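Local coordinates for beta-glucoside kinase (PDB 4HTL) that phosphorylates cellobiose with ATP to give cellobiose-6'-phosphate, as a sugar kinase of the ROK family, at the interface of chains A and B. Numbering follows the deposited sequence. Chains: chain A/B, Beta-glucoside kinase.

The interface of chains A and B. Residues chain A 67, 147-153; chain B 237, 267-268.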
loop_
_atom_site.group_PDB
_atom_site.type_symbol
_atom_site.label_atom_id
_atom_site.label_comp_id
_atom_site.label_asym_id
_atom_site.label_seq_id
_atom_site.Cartn_x
_atom_site.Cartn_y
_atom_site.Cartn_z
ATOM N N TYR A 67 -14.290 9.742 -4.753
ATOM C CA TYR A 67 -14.516 8.619 -3.879
ATOM C C TYR A 67 -15.972 8.244 -4.007
ATOM O O TYR A 67 -16.871 9.092 -3.794
ATOM C CB TYR A 67 -14.140 9.001 -2.432
ATOM C CG TYR A 67 -12.739 9.568 -2.268
ATOM C CD1 TYR A 67 -11.659 9.048 -2.978
ATOM C CD2 TYR A 67 -12.477 10.560 -1.327
ATOM C CE1 TYR A 67 -10.384 9.564 -2.804
ATOM C CE2 TYR A 67 -11.221 11.091 -1.164
ATOM C CZ TYR A 67 -10.170 10.568 -1.879
ATOM O OH TYR A 67 -8.900 11.080 -1.725
ATOM N N ARG A 147 -10.551 -0.974 -2.482
ATOM C CA ARG A 147 -11.173 0.368 -2.531
ATOM C C ARG A 147 -10.921 1.176 -1.269
ATOM O O ARG A 147 -11.034 2.374 -1.296
ATOM C CB ARG A 147 -12.663 0.258 -2.761
ATOM C CG ARG A 147 -13.036 -0.432 -4.053
ATOM C CD ARG A 147 -14.528 -0.438 -4.246
ATOM N NE ARG A 147 -14.961 -1.259 -5.353
ATOM C CZ ARG A 147 -15.047 -2.585 -5.302
ATOM N NH1 ARG A 147 -14.713 -3.242 -4.192
ATOM N NH2 ARG A 147 -15.472 -3.249 -6.341
ATOM N N GLY A 148 -10.644 0.465 -0.161
ATOM C CA GLY A 148 -10.430 1.024 1.141
ATOM C C GLY A 148 -11.698 1.144 1.997
ATOM O O GLY A 148 -12.817 0.943 1.530
ATOM N N GLY A 149 -11.510 1.454 3.277
ATOM C CA GLY A 149 -12.615 1.542 4.221
ATOM C C GLY A 149 -13.659 2.641 3.905
ATOM O O GLY A 149 -14.835 2.536 4.309
ATOM N N ARG A 150 -13.209 3.692 3.225
ATOM C CA ARG A 150 -14.067 4.776 2.803
ATOM C C ARG A 150 -13.952 5.031 1.309
ATOM O O ARG A 150 -14.303 6.113 0.833
ATOM C CB ARG A 150 -13.804 6.039 3.631
ATOM C CG ARG A 150 -14.104 5.934 5.126
ATOM C CD ARG A 150 -13.671 7.242 5.810
ATOM N NE ARG A 150 -14.141 7.359 7.179
ATOM C CZ ARG A 150 -13.558 6.774 8.236
ATOM N NH1 ARG A 150 -12.451 6.034 8.119
ATOM N NH2 ARG A 150 -14.074 6.937 9.429
ATOM N N PHE A 151 -13.528 3.993 0.560
ATOM C CA PHE A 151 -13.509 4.050 -0.900
ATOM C C PHE A 151 -12.488 5.055 -1.412
ATOM O O PHE A 151 -12.634 5.601 -2.529
ATOM C CB PHE A 151 -14.915 4.347 -1.442
ATOM C CG PHE A 151 -15.950 3.494 -0.805
ATOM C CD1 PHE A 151 -15.956 2.135 -1.047
ATOM C CD2 PHE A 151 -16.854 4.019 0.102
ATOM C CE1 PHE A 151 -16.874 1.312 -0.438
ATOM C CE2 PHE A 151 -17.755 3.186 0.730
ATOM C CZ PHE A 151 -17.749 1.834 0.472
ATOM N N ARG A 152 -11.454 5.265 -0.612
ATOM C CA ARG A 152 -10.416 6.226 -0.927
ATOM C C ARG A 152 -9.087 5.615 -1.383
ATOM O O ARG A 152 -8.157 6.375 -1.749
ATOM C CB ARG A 152 -10.162 7.162 0.253
ATOM C CG ARG A 152 -11.412 7.836 0.791
ATOM C CD ARG A 152 -11.196 8.857 1.854
ATOM N NE ARG A 152 -10.702 8.233 3.064
ATOM C CZ ARG A 152 -10.704 8.800 4.264
ATOM N NH1 ARG A 152 -11.213 10.002 4.458
ATOM N NH2 ARG A 152 -10.211 8.124 5.283
ATOM N N ALA A 153 -8.948 4.304 -1.282
ATOM C CA ALA A 153 -7.635 3.658 -1.496
ATOM C C ALA A 153 -7.089 3.928 -2.896
ATOM O O ALA A 153 -7.839 4.203 -3.842
ATOM C CB ALA A 153 -7.716 2.171 -1.237
ATOM N N ASP B 237 -6.116 3.433 2.645
ATOM C CA ASP B 237 -7.373 3.943 3.224
ATOM C C ASP B 237 -7.900 2.980 4.280
ATOM O O ASP B 237 -9.057 2.570 4.253
ATOM C CB ASP B 237 -8.399 4.240 2.113
ATOM C CG ASP B 237 -9.739 4.793 2.635
ATOM O OD1 ASP B 237 -9.739 5.570 3.622
ATOM O OD2 ASP B 237 -10.809 4.398 2.090
ATOM N N ARG B 267 -6.908 12.300 8.526
ATOM C CA ARG B 267 -7.884 12.065 7.474
ATOM C C ARG B 267 -8.798 10.915 7.797
ATOM O O ARG B 267 -8.939 9.951 7.022
ATOM C CB ARG B 267 -7.212 11.913 6.128
ATOM C CG ARG B 267 -8.207 12.154 5.014
ATOM C CD ARG B 267 -7.931 11.388 3.745
ATOM N NE ARG B 267 -7.808 9.965 3.944
ATOM C CZ ARG B 267 -7.515 9.109 2.973
ATOM N NH1 ARG B 267 -7.414 9.553 1.719
ATOM N NH2 ARG B 267 -7.349 7.823 3.258
ATOM N N ASP B 268 -9.368 11.016 8.999
ATOM C CA ASP B 268 -10.324 10.059 9.574
ATOM C C ASP B 268 -9.733 8.740 10.148
ATOM O O ASP B 268 -10.478 7.900 10.708
ATOM C CB ASP B 268 -11.462 9.773 8.610
ATOM C CG ASP B 268 -12.102 11.048 8.069
ATOM O OD1 ASP B 268 -12.661 11.830 8.883
ATOM O OD2 ASP B 268 -11.984 11.279 6.832
HETATM O O HOH W 1 -10.962 4.753 5.945
HETATM O O HOH W 2 -6.721 7.175 0.320
HETATM O O HOH W 3 -11.566 5.444 10.786
#
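A:Arg152 reaches from a loop of chain A across to B:Asp237, B:Arg267 and B:Asp268, with almost every side-chain atom in contact. Its CB packs against the carboxylate carbon CG of B:Asp237 at 3.4 Å. CG, anti to the carbonyl carbon of its own residue, sits over the centre of the A:Tyr67 ring within chain A, and CD passes near the guanidinium of B:Arg267. A bend at chi3 (-67°) brings NE and NH2 to OD1 of B:Asp237. NE donates to this oxygen at 2.9 Å, coming from above the carboxylate plane, and NH2 reaches it nearly along its C-O bond, a side-on grip by two nitrogens. NH2 also donates to the backbone O of B:Arg267 at 2.8 Å. A:Arg152 NH1 ends in a salt bridge to B:Asp268 OD2 at 2.8 Å, on the anti lone pair and almost in the guanidinium plane.

The side chains of A:Arg152 and B:Arg267 slide past each other in opposite directions and their guanidiniums stack, planes 23° apart; their like charges are presumably offset by the carboxylates. Within chain B, OD1 of B:Asp237 also forms a salt bridge to NH2 of B:Arg267. The opposite face of A:Arg152 carries CD of A:Arg150, whose own guanidinium is capped by CB of B:Asp268. The backbone N of A:Arg150 (2.7 Å) and of A:Arg152 (2.9 Å) hydrogen-bond to OD2 of B:Asp237 from opposite faces of its plane, while A:Gly149 N binds its backbone O. Water 2 links A:Arg152 O to the B:Arg267 guanidinium. Repeated by two-fold symmetry, this polar loop-to-loop patch joins the subunits of the deposited dimer, and may fix their relative setting in the working enzyme.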